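Long-range contacts in beta-galactosidase (Trichoderma reesei, PDB 3OGS), which probably hydrolyses terminal non-reducing beta-D-galactose residues in beta-D-galactosides, as a member of glycosyl hydrolase family 35: residues Pro49-Val54 with Ile119-Ser124; Trp290-Cys295 with Tyr339-Tyr344; Tyr322-Gly327 with Ala346-Asp351. All coordinates share one frame; numbering follows the deposited sequence.

Contact 1: residues Pro49-Val54 with Ile119-Ser124; sequences PFRLPV and INAEVS. With IPT (1-methylethyl 1-thio-beta-D-galactopyranoside), chain E.
R51 reaches the loop 119-124 and grips one backbone oxygen of A121 with both terminal nitrogens of its guanidinium. NH1 of R51 lies 3.1 Å from A121 O, and NH2 of R51 lies 3.0 Å from the same atom. This end-on grip places the oxygen in the guanidinium plane and both donors in the carbonyl plane. The arginine chain is extended from CG to NE (chi2 174°), which carries its head well beyond the short 3-10 turn of residues 49-51. One face of the head is covered by a methyl of V123, whose CG1 comes within 3.6 Å of R51 NH2. NH1 also bonds to H48 and NH2 to N329, while Y342 makes a cation-pi contact, so this buried charge is held from several directions. The two segments are loops following strands 38-46 and 110-116 of a TIM barrel, and the second of them lines the galactose site. There R51 acts from the second shell: the residue whose oxygen it holds gives its own nitrogen to the sugar, A121 N lying 3.0 Å from O3 of the bound thiogalactoside. Beside it, N120 ND2 bonds to O4 of the sugar, and the carboxylate of E122 spans two hydroxyls, with OE2 2.6 Å from O4 and OE1 2.7 Å from O6. The looser part of the contact lies at F50, which is only partly buried. The side chains of the other loop meet its ring obliquely: CE1 of F50 stands 3.8 Å from V123 CG1, and CZ of F50 lies 4.2 Å from I119 CD1. The same V123 methyl touches both the phenyl ring and the guanidinium, and toward F50 the contacts are apolar and undirected.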
loop_
_atom_site.group_PDB
_atom_site.type_symbol
_atom_site.label_atom_id
_atom_site.label_comp_id
_atom_site.label_asym_id
_atom_site.label_seq_id
_atom_site.Cartn_x
_atom_site.Cartn_y
_atom_site.Cartn_z
ATOM N N PRO A 49 -0.262 2.150 8.433
ATOM C CA PRO A 49 -0.616 1.324 9.633
ATOM C C PRO A 49 -2.095 1.091 9.842
ATOM O O PRO A 49 -2.523 -0.023 10.260
ATOM C CB PRO A 49 0.008 2.041 10.835
ATOM C CG PRO A 49 0.398 3.441 10.416
ATOM C CD PRO A 49 0.506 3.374 8.773
ATOM N N PHE A 50 -2.911 2.100 9.519
ATOM C CA PHE A 50 -4.383 1.963 9.680
ATOM C C PHE A 50 -5.064 0.929 8.748
ATOM O O PHE A 50 -6.243 0.580 8.940
ATOM C CB PHE A 50 -5.076 3.388 9.613
ATOM C CG PHE A 50 -4.777 4.159 8.304
ATOM C CD1 PHE A 50 -5.517 3.897 7.139
ATOM C CD2 PHE A 50 -3.747 5.124 8.245
ATOM C CE1 PHE A 50 -5.220 4.585 5.888
ATOM C CE2 PHE A 50 -3.474 5.830 6.999
ATOM C CZ PHE A 50 -4.199 5.520 5.844
ATOM N N ARG A 51 -4.380 0.502 7.669
ATOM C CA ARG A 51 -4.919 -0.520 6.744
ATOM C C ARG A 51 -4.490 -1.983 7.115
ATOM O O ARG A 51 -4.827 -2.923 6.393
ATOM C CB ARG A 51 -4.498 -0.119 5.241
ATOM C CG ARG A 51 -5.302 1.115 4.638
ATOM C CD ARG A 51 -4.765 1.573 3.249
ATOM N NE ARG A 51 -5.828 2.185 2.430
ATOM C CZ ARG A 51 -5.755 3.342 1.759
ATOM N NH1 ARG A 51 -4.678 4.186 1.844
ATOM N NH2 ARG A 51 -6.811 3.683 0.989
ATOM N N LEU A 52 -3.889 -2.182 8.306
ATOM C CA LEU A 52 -3.532 -3.517 8.819
ATOM C C LEU A 52 -3.693 -3.534 10.373
ATOM O O LEU A 52 -2.712 -3.252 11.112
ATOM C CB LEU A 52 -2.117 -3.948 8.361
ATOM C CG LEU A 52 -1.588 -5.333 8.930
ATOM C CD1 LEU A 52 -2.542 -6.519 8.614
ATOM C CD2 LEU A 52 -0.153 -5.666 8.429
ATOM N N PRO A 53 -4.922 -3.736 10.832
ATOM C CA PRO A 53 -5.156 -3.574 12.313
ATOM C C PRO A 53 -4.773 -4.773 13.204
ATOM O O PRO A 53 -5.561 -5.234 14.088
ATOM C CB PRO A 53 -6.659 -3.232 12.364
ATOM C CG PRO A 53 -7.303 -4.126 11.230
ATOM C CD PRO A 53 -6.214 -3.948 10.077
ATOM N N VAL A 54 -3.576 -5.306 12.943
ATOM C CA VAL A 54 -3.012 -6.477 13.734
ATOM C C VAL A 54 -1.567 -6.116 14.106
ATOM O O VAL A 54 -0.667 -6.303 13.308
ATOM C CB VAL A 54 -3.053 -7.862 12.957
ATOM C CG1 VAL A 54 -2.438 -9.093 13.818
ATOM C CG2 VAL A 54 -4.485 -8.250 12.417
ATOM N N ILE A 119 -4.458 14.141 3.576
ATOM C CA ILE A 119 -3.545 13.034 3.054
ATOM C C ILE A 119 -3.931 12.506 1.616
ATOM O O ILE A 119 -3.089 11.937 0.924
ATOM C CB ILE A 119 -3.366 11.790 4.054
ATOM C CG1 ILE A 119 -4.722 11.022 4.333
ATOM C CG2 ILE A 119 -2.611 12.271 5.334
ATOM C CD1 ILE A 119 -4.454 9.621 5.042
ATOM N N ASN A 120 -5.152 12.806 1.154
ATOM C CA ASN A 120 -5.761 12.269 -0.138
ATOM C C ASN A 120 -5.834 10.690 0.023
ATOM O O ASN A 120 -6.741 10.238 0.700
ATOM C CB ASN A 120 -4.979 12.798 -1.421
ATOM C CG ASN A 120 -5.833 12.814 -2.688
ATOM O OD1 ASN A 120 -6.857 13.549 -2.714
ATOM N ND2 ASN A 120 -5.452 12.052 -3.741
ATOM N N ALA A 121 -4.878 9.897 -0.521
ATOM C CA ALA A 121 -4.684 8.439 -0.166
ATOM C C ALA A 121 -5.812 7.475 -0.514
ATOM O O ALA A 121 -5.755 6.280 -0.116
ATOM C CB ALA A 121 -4.343 8.298 1.397
ATOM N N GLU A 122 -6.754 7.936 -1.365
ATOM C CA GLU A 122 -7.963 7.142 -1.636
ATOM C C GLU A 122 -8.712 6.714 -0.358
ATOM O O GLU A 122 -9.356 5.656 -0.331
ATOM C CB GLU A 122 -7.630 5.900 -2.562
ATOM C CG GLU A 122 -7.273 6.323 -4.107
ATOM C CD GLU A 122 -5.852 6.955 -4.246
ATOM O OE1 GLU A 122 -4.894 6.224 -3.902
ATOM O OE2 GLU A 122 -5.708 8.151 -4.686
ATOM N N VAL A 123 -8.655 7.519 0.681
ATOM C CA VAL A 123 -9.427 7.225 1.940
ATOM C C VAL A 123 -10.608 8.212 2.001
ATOM O O VAL A 123 -10.566 9.297 1.339
ATOM C CB VAL A 123 -8.549 7.375 3.269
ATOM C CG1 VAL A 123 -7.253 6.408 3.233
ATOM C CG2 VAL A 123 -8.120 8.883 3.613
ATOM N N SER A 124 -11.654 7.865 2.779
ATOM C CA SER A 124 -12.830 8.784 2.957
ATOM C C SER A 124 -12.401 10.228 3.378
ATOM O O SER A 124 -11.666 10.389 4.350
ATOM C CB SER A 124 -13.807 8.195 4.041
ATOM O OG SER A 124 -14.995 9.004 4.096
HETATM C C1 IPT E . -0.985 11.239 -5.181
HETATM C C2 IPT E . -1.461 11.464 -3.720
HETATM O O2 IPT E . -0.429 12.202 -3.000
HETATM C C3 IPT E . -1.591 10.139 -2.957
HETATM O O3 IPT E . -2.150 10.359 -1.645
HETATM C C4 IPT E . -2.470 9.088 -3.709
HETATM O O4 IPT E . -3.812 9.678 -3.774
HETATM C C5 IPT E . -1.858 8.891 -5.165
HETATM O O5 IPT E . -1.805 10.221 -5.759
HETATM C C6 IPT E . -2.673 7.911 -6.053
HETATM O O6 IPT E . -2.760 6.574 -5.496
HETATM S S1 IPT E . -1.243 12.779 -6.076
HETATM C "C1'" IPT E . -0.469 12.179 -7.584
HETATM C "C2'" IPT E . -1.346 11.899 -8.827
HETATM C "C3'" IPT E . 0.662 13.092 -7.981
#

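Contact 2: residues Trp290-Cys295 with Tyr339-Tyr344; sequences WGFEQC and YTSYDY. With MAN (alpha-D-mannopyranose), chain C; IPT (1-methylethyl 1-thio-beta-D-galactopyranoside), chain E.
The F292 ring is enclosed on both faces. Over one lies the backbone of D343 and Y344, with Y344 N 3.4 Å above the ring plane and offset toward the rim; over the other stands the hydroxyl of Y339, whose OH is 3.7 Å from F292 CE2. At the ring edge, near its plane, S341 O approaches CE2 of F292 to 3.4 Å. The rings of F292 and Y339 meet obliquely, their planes 39° apart. With CG beside the backbone N (chi1 -75°), F292 sends its ring from the first turn of the helix into the loop, while D343 slides past it in the opposite direction. Water 1 adds a polar seam, accepting from F292 N and donating to Y339 OH, which also bonds to D285. S341 OG closes an ST turn by accepting from D343 N, and E350 is its further partner. Replacing F292 by alanine is likely to open a gap between Y339 OH and the D343-Y344 backbone, leaving it less firmly placed, and with it the Y344 side chain, whose OH lies 2.7 Å from O6 of the bound galactoside. G291 occupies the N-cap position of helix 292-298, which C295 ties to C246 by a disulfide. The partner loop leads from barrel strand 318-322 to helix 357-369, and D343 accepts from E350 N and forms a salt bridge with R356, just ahead of that helix.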
loop_
_atom_site.group_PDB
_atom_site.type_symbol
_atom_site.label_atom_id
_atom_site.label_comp_id
_atom_site.label_asym_id
_atom_site.label_seq_id
_atom_site.Cartn_x
_atom_site.Cartn_y
_atom_site.Cartn_z
ATOM N N TRP A 290 -10.841 -2.885 -13.390
ATOM C CA TRP A 290 -10.251 -4.054 -14.042
ATOM C C TRP A 290 -9.748 -5.180 -13.123
ATOM O O TRP A 290 -9.409 -6.262 -13.593
ATOM C CB TRP A 290 -9.129 -3.550 -15.002
ATOM C CG TRP A 290 -9.657 -2.520 -16.008
ATOM C CD1 TRP A 290 -9.528 -1.157 -15.951
ATOM C CD2 TRP A 290 -10.462 -2.784 -17.186
ATOM N NE1 TRP A 290 -10.176 -0.561 -17.021
ATOM C CE2 TRP A 290 -10.798 -1.527 -17.763
ATOM C CE3 TRP A 290 -10.947 -3.953 -17.785
ATOM C CZ2 TRP A 290 -11.546 -1.412 -18.990
ATOM C CZ3 TRP A 290 -11.731 -3.842 -18.971
ATOM C CH2 TRP A 290 -12.030 -2.584 -19.547
ATOM N N GLY A 291 -9.678 -4.913 -11.803
ATOM C CA GLY A 291 -9.076 -5.839 -10.786
ATOM C C GLY A 291 -7.564 -5.611 -10.597
ATOM O O GLY A 291 -6.853 -5.264 -11.574
ATOM N N PHE A 292 -7.027 -5.886 -9.408
ATOM C CA PHE A 292 -5.601 -5.589 -9.127
ATOM C C PHE A 292 -4.626 -6.597 -9.784
ATOM O O PHE A 292 -3.427 -6.320 -9.918
ATOM C CB PHE A 292 -5.417 -5.502 -7.561
ATOM C CG PHE A 292 -5.986 -4.185 -6.978
ATOM C CD1 PHE A 292 -5.466 -2.904 -7.456
ATOM C CD2 PHE A 292 -6.998 -4.199 -5.975
ATOM C CE1 PHE A 292 -5.965 -1.674 -6.984
ATOM C CE2 PHE A 292 -7.506 -2.923 -5.454
ATOM C CZ PHE A 292 -6.970 -1.688 -5.925
ATOM N N GLU A 293 -5.127 -7.754 -10.249
ATOM C CA GLU A 293 -4.246 -8.688 -11.048
ATOM C C GLU A 293 -3.863 -8.014 -12.332
ATOM O O GLU A 293 -2.651 -8.025 -12.699
ATOM C CB GLU A 293 -4.920 -10.037 -11.335
ATOM C CG GLU A 293 -4.810 -10.986 -10.185
ATOM C CD GLU A 293 -3.328 -11.266 -9.759
ATOM O OE1 GLU A 293 -3.030 -11.050 -8.574
ATOM O OE2 GLU A 293 -2.475 -11.669 -10.614
ATOM N N GLN A 294 -4.846 -7.391 -13.009
ATOM C CA GLN A 294 -4.558 -6.613 -14.236
ATOM C C GLN A 294 -3.644 -5.345 -13.955
ATOM O O GLN A 294 -2.719 -5.013 -14.739
ATOM C CB GLN A 294 -5.884 -6.306 -15.000
ATOM C CG GLN A 294 -5.680 -5.933 -16.442
ATOM C CD GLN A 294 -6.966 -6.121 -17.314
ATOM O OE1 GLN A 294 -7.554 -7.220 -17.370
ATOM N NE2 GLN A 294 -7.394 -5.042 -17.973
ATOM N N CYS A 295 -3.853 -4.649 -12.815
ATOM C CA CYS A 295 -2.970 -3.538 -12.424
ATOM C C CYS A 295 -1.525 -4.019 -12.214
ATOM O O CYS A 295 -0.554 -3.303 -12.640
ATOM C CB CYS A 295 -3.473 -2.853 -11.166
ATOM S SG CYS A 295 -5.091 -1.946 -11.492
ATOM N N TYR A 339 -12.846 0.521 -3.835
ATOM C CA TYR A 339 -13.758 -0.482 -3.204
ATOM C C TYR A 339 -12.991 -1.094 -1.986
ATOM O O TYR A 339 -12.069 -0.389 -1.445
ATOM C CB TYR A 339 -14.206 -1.558 -4.229
ATOM C CG TYR A 339 -13.115 -2.158 -5.170
ATOM C CD1 TYR A 339 -12.884 -1.558 -6.405
ATOM C CD2 TYR A 339 -12.352 -3.338 -4.820
ATOM C CE1 TYR A 339 -11.917 -2.061 -7.298
ATOM C CE2 TYR A 339 -11.367 -3.864 -5.681
ATOM C CZ TYR A 339 -11.170 -3.217 -6.952
ATOM O OH TYR A 339 -10.247 -3.813 -7.802
ATOM N N THR A 340 -13.299 -2.339 -1.537
ATOM C CA THR A 340 -12.721 -2.762 -0.243
ATOM C C THR A 340 -11.189 -3.030 -0.307
ATOM O O THR A 340 -10.427 -2.582 0.576
ATOM C CB THR A 340 -13.414 -4.047 0.386
ATOM O OG1 THR A 340 -14.816 -3.839 0.422
ATOM C CG2 THR A 340 -12.890 -4.290 1.862
ATOM N N SER A 341 -10.729 -3.721 -1.360
ATOM C CA SER A 341 -9.292 -4.096 -1.464
ATOM C C SER A 341 -8.424 -2.837 -1.741
ATOM O O SER A 341 -8.820 -1.911 -2.527
ATOM C CB SER A 341 -9.084 -5.073 -2.668
ATOM O OG SER A 341 -7.672 -5.443 -2.791
ATOM N N TYR A 342 -7.273 -2.776 -1.101
ATOM C CA TYR A 342 -6.230 -1.803 -1.528
ATOM C C TYR A 342 -4.919 -2.600 -1.890
ATOM O O TYR A 342 -3.846 -2.099 -1.684
ATOM C CB TYR A 342 -5.940 -0.695 -0.448
ATOM C CG TYR A 342 -5.323 0.646 -0.957
ATOM C CD1 TYR A 342 -5.942 1.397 -2.009
ATOM C CD2 TYR A 342 -4.103 1.151 -0.396
ATOM C CE1 TYR A 342 -5.416 2.695 -2.440
ATOM C CE2 TYR A 342 -3.569 2.396 -0.789
ATOM C CZ TYR A 342 -4.237 3.175 -1.853
ATOM O OH TYR A 342 -3.727 4.399 -2.249
ATOM N N ASP A 343 -5.034 -3.754 -2.561
ATOM C CA ASP A 343 -3.836 -4.554 -3.029
ATOM C C ASP A 343 -2.884 -3.675 -3.923
ATOM O O ASP A 343 -1.688 -3.727 -3.740
ATOM C CB ASP A 343 -4.286 -5.775 -3.826
ATOM C CG ASP A 343 -3.091 -6.609 -4.317
ATOM O OD1 ASP A 343 -2.562 -7.542 -3.614
ATOM O OD2 ASP A 343 -2.669 -6.336 -5.488
ATOM N N TYR A 344 -3.479 -2.726 -4.691
ATOM C CA TYR A 344 -2.745 -1.757 -5.523
ATOM C C TYR A 344 -1.915 -2.404 -6.678
ATOM O O TYR A 344 -1.220 -1.657 -7.430
ATOM C CB TYR A 344 -1.824 -0.838 -4.624
ATOM C CG TYR A 344 -1.670 0.598 -5.121
ATOM C CD1 TYR A 344 -2.686 1.602 -4.881
ATOM C CD2 TYR A 344 -0.454 1.027 -5.762
ATOM C CE1 TYR A 344 -2.531 2.949 -5.342
ATOM C CE2 TYR A 344 -0.292 2.397 -6.241
ATOM C CZ TYR A 344 -1.331 3.326 -6.045
ATOM O OH TYR A 344 -1.120 4.639 -6.530
HETATM C C1 MAN C . -15.026 4.266 -17.750
HETATM C C2 MAN C . -13.812 5.205 -17.954
HETATM C C3 MAN C . -12.670 4.343 -18.510
HETATM C C4 MAN C . -12.353 3.137 -17.578
HETATM C C5 MAN C . -13.614 2.282 -17.275
HETATM C C6 MAN C . -13.391 1.142 -16.267
HETATM O O2 MAN C . -13.294 5.788 -16.775
HETATM O O3 MAN C . -11.540 5.165 -18.797
HETATM O O4 MAN C . -11.361 2.279 -18.152
HETATM O O5 MAN C . -14.739 3.127 -16.906
HETATM O O6 MAN C . -13.047 1.660 -14.961
HETATM C C1 IPT E . -0.985 11.239 -5.181
HETATM C C2 IPT E . -1.461 11.464 -3.720
HETATM O O2 IPT E . -0.429 12.202 -3.000
HETATM C C3 IPT E . -1.591 10.139 -2.957
HETATM O O3 IPT E . -2.150 10.359 -1.645
HETATM C C4 IPT E . -2.470 9.088 -3.709
HETATM O O4 IPT E . -3.812 9.678 -3.774
HETATM C C5 IPT E . -1.858 8.891 -5.165
HETATM O O5 IPT E . -1.805 10.221 -5.759
HETATM C C6 IPT E . -2.673 7.911 -6.053
HETATM O O6 IPT E . -2.760 6.574 -5.496
HETATM S S1 IPT E . -1.243 12.779 -6.076
HETATM C "C1'" IPT E . -0.469 12.179 -7.584
HETATM C "C2'" IPT E . -1.346 11.899 -8.827
HETATM C "C3'" IPT E . 0.662 13.092 -7.981
HETATM O O HOH W 1 -9.323 -6.586 -7.373
#

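Contact 3: residues Tyr322-Gly327 with Ala346-Asp351; sequences YMTFGG and ASIRED. With IPT (1-methylethyl 1-thio-beta-D-galactopyranoside), chain E.
The long loop from barrel strand 318-322 to helix 357-369 borders the galactose site, and near its start T324 and F325 meet I348. Y322, at the end of the strand, borders the bound sugar, and a cis peptide bond precedes M323. M323 then lays its sulfur over one face of the Y322 ring, a Met-aromatic contact. Across the neck of the loop, I348 N donates to T324 O at 3.1 Å. A346 CB packs against the same oxygen, 3.5 Å from T324 O. Two waters extend the link: one lies between M323 O and S347 N, and the other accepts from G326 N and donates to I348 O. F325 makes the other half of the contact. With CG anti to the backbone N (chi1 165°), its ring presents an edge to the backbone of R349 and E350, and CE1 of F325 lies 3.3 Å from R349 O and 3.5 Å from E350 O. I348 CG2 meets the ring obliquely, 3.9 Å from F325 CD1, while G327 N sits over the ring centre, 3.7 Å above its plane. E350, extended beyond CG, runs alongside G327 and bonds at its carboxylate to T328. F325 and I348 also rest against helix 58-66. The polar link uses backbone atoms, through one direct bond and two waters, while the side chains supply mainly shape. The ring hydrogens of F325, slightly positive, face two carbonyl oxygens, an electrostatic match that is likely to favour this rotation of the ring.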
loop_
_atom_site.group_PDB
_atom_site.type_symbol
_atom_site.label_atom_id
_atom_site.label_comp_id
_atom_site.label_asym_id
_atom_site.label_seq_id
_atom_site.Cartn_x
_atom_site.Cartn_y
_atom_site.Cartn_z
ATOM N N TYR A 322 5.264 4.078 -4.035
ATOM C CA TYR A 322 3.847 4.185 -3.552
ATOM C C TYR A 322 2.926 3.253 -4.406
ATOM O O TYR A 322 2.870 3.520 -5.647
ATOM C CB TYR A 322 3.323 5.651 -3.629
ATOM C CG TYR A 322 1.933 5.875 -3.024
ATOM C CD1 TYR A 322 0.787 5.302 -3.600
ATOM C CD2 TYR A 322 1.772 6.625 -1.812
ATOM C CE1 TYR A 322 -0.525 5.421 -2.994
ATOM C CE2 TYR A 322 0.460 6.772 -1.213
ATOM C CZ TYR A 322 -0.693 6.134 -1.799
ATOM O OH TYR A 322 -1.962 6.257 -1.182
ATOM N N MET A 323 2.311 2.159 -3.920
ATOM C CA MET A 323 2.414 1.471 -2.540
ATOM C C MET A 323 3.517 0.341 -2.656
ATOM O O MET A 323 3.809 -0.124 -3.782
ATOM C CB MET A 323 1.100 0.750 -2.316
ATOM C CG MET A 323 -0.106 1.819 -2.052
ATOM S SD MET A 323 0.255 3.010 -0.662
ATOM C CE MET A 323 0.159 2.047 0.953
ATOM N N THR A 324 4.123 -0.086 -1.534
ATOM C CA THR A 324 4.932 -1.337 -1.475
ATOM C C THR A 324 4.079 -2.449 -0.825
ATOM O O THR A 324 4.143 -3.614 -1.278
ATOM C CB THR A 324 6.260 -1.070 -0.743
ATOM O OG1 THR A 324 7.012 -0.069 -1.548
ATOM C CG2 THR A 324 7.137 -2.331 -0.565
ATOM N N PHE A 325 3.335 -2.145 0.275
ATOM C CA PHE A 325 2.317 -3.050 0.751
ATOM C C PHE A 325 1.057 -2.171 0.957
ATOM O O PHE A 325 1.099 -1.198 1.702
ATOM C CB PHE A 325 2.726 -3.679 2.140
ATOM C CG PHE A 325 1.559 -4.343 2.853
ATOM C CD1 PHE A 325 1.001 -5.560 2.364
ATOM C CD2 PHE A 325 0.987 -3.731 4.009
ATOM C CE1 PHE A 325 -0.161 -6.164 3.055
ATOM C CE2 PHE A 325 -0.117 -4.299 4.711
ATOM C CZ PHE A 325 -0.710 -5.532 4.252
ATOM N N GLY A 326 -0.069 -2.588 0.376
ATOM C CA GLY A 326 -1.306 -1.728 0.416
ATOM C C GLY A 326 -2.266 -2.094 1.502
ATOM O O GLY A 326 -2.873 -1.193 2.048
ATOM N N GLY A 327 -2.525 -3.395 1.732
ATOM C CA GLY A 327 -3.431 -3.748 2.897
ATOM C C GLY A 327 -4.895 -3.564 2.437
ATOM O O GLY A 327 -5.223 -3.696 1.206
ATOM N N ALA A 346 0.620 -4.176 -5.939
ATOM C CA ALA A 346 1.967 -3.807 -5.362
ATOM C C ALA A 346 2.905 -5.049 -5.307
ATOM O O ALA A 346 2.502 -6.246 -5.468
ATOM C CB ALA A 346 1.848 -3.243 -3.860
ATOM N N SER A 347 4.170 -4.769 -5.062
ATOM C CA SER A 347 5.146 -5.893 -4.895
ATOM C C SER A 347 4.892 -6.911 -3.778
ATOM O O SER A 347 5.309 -8.113 -3.899
ATOM C CB SER A 347 6.589 -5.326 -4.799
ATOM O OG SER A 347 6.793 -4.576 -3.593
ATOM N N ILE A 348 4.381 -6.437 -2.644
ATOM C CA ILE A 348 3.888 -7.330 -1.552
ATOM C C ILE A 348 2.357 -7.359 -1.618
ATOM O O ILE A 348 1.749 -6.259 -1.571
ATOM C CB ILE A 348 4.344 -6.824 -0.146
ATOM C CG1 ILE A 348 5.857 -6.673 -0.137
ATOM C CG2 ILE A 348 3.851 -7.845 1.023
ATOM C CD1 ILE A 348 6.473 -6.053 1.149
ATOM N N ARG A 349 1.710 -8.534 -1.760
ATOM C CA ARG A 349 0.233 -8.588 -1.935
ATOM C C ARG A 349 -0.533 -8.240 -0.629
ATOM O O ARG A 349 0.069 -8.229 0.457
ATOM C CB ARG A 349 -0.178 -10.069 -2.260
ATOM C CG ARG A 349 0.365 -10.617 -3.695
ATOM C CD ARG A 349 -0.198 -12.114 -3.894
ATOM N NE ARG A 349 0.299 -12.774 -5.120
ATOM C CZ ARG A 349 -0.336 -12.714 -6.295
ATOM N NH1 ARG A 349 -1.508 -12.024 -6.418
ATOM N NH2 ARG A 349 0.173 -13.367 -7.353
ATOM N N GLU A 350 -1.858 -8.072 -0.775
ATOM C CA GLU A 350 -2.741 -7.684 0.303
ATOM C C GLU A 350 -2.633 -8.725 1.464
ATOM O O GLU A 350 -2.810 -8.402 2.667
ATOM C CB GLU A 350 -4.190 -7.563 -0.245
ATOM C CG GLU A 350 -5.250 -7.227 0.851
ATOM C CD GLU A 350 -6.621 -6.941 0.201
ATOM O OE1 GLU A 350 -6.798 -7.156 -1.036
ATOM O OE2 GLU A 350 -7.532 -6.433 0.896
ATOM N N ASP A 351 -2.373 -9.979 1.072
ATOM C CA ASP A 351 -2.226 -11.133 2.063
ATOM C C ASP A 351 -0.795 -11.423 2.554
ATOM O O ASP A 351 -0.528 -12.458 3.231
ATOM C CB ASP A 351 -2.916 -12.452 1.552
ATOM C CG ASP A 351 -2.264 -13.051 0.251
ATOM O OD1 ASP A 351 -1.156 -12.635 -0.116
ATOM O OD2 ASP A 351 -2.868 -13.955 -0.416
HETATM C C1 IPT E . -0.985 11.239 -5.181
HETATM C C2 IPT E . -1.461 11.464 -3.720
HETATM O O2 IPT E . -0.429 12.202 -3.000
HETATM C C3 IPT E . -1.591 10.139 -2.957
HETATM O O3 IPT E . -2.150 10.359 -1.645
HETATM C C4 IPT E . -2.470 9.088 -3.709
HETATM O O4 IPT E . -3.812 9.678 -3.774
HETATM C C5 IPT E . -1.858 8.891 -5.165
HETATM O O5 IPT E . -1.805 10.221 -5.759
HETATM C C6 IPT E . -2.673 7.911 -6.053
HETATM O O6 IPT E . -2.760 6.574 -5.496
HETATM S S1 IPT E . -1.243 12.779 -6.076
HETATM C "C1'" IPT E . -0.469 12.179 -7.584
HETATM C "C2'" IPT E . -1.346 11.899 -8.827
HETATM C "C3'" IPT E . 0.662 13.092 -7.981
HETATM O O HOH W 2 5.489 -2.107 -5.137
HETATM O O HOH W 3 -0.622 -4.854 -1.225
#

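From the N terminus, contact 1 comes first: it joins the loop after strand 38-46 to that after strand 110-116, and closes before either of the others opens. Contacts 2 and 3 then cross, since 290-295, 322-327, 339-344 and 346-351 alternate along the chain. Contact 3 closes most of the loop that follows strand 318-322, and contact 2 fastens part of that loop to the start of helix 292-298. Bonds between contacts complete the set: Y342 OH meets E122 of contact 1 and Y322 of contact 3. Together they tie the loops of several barrel strands around one bound galactoside.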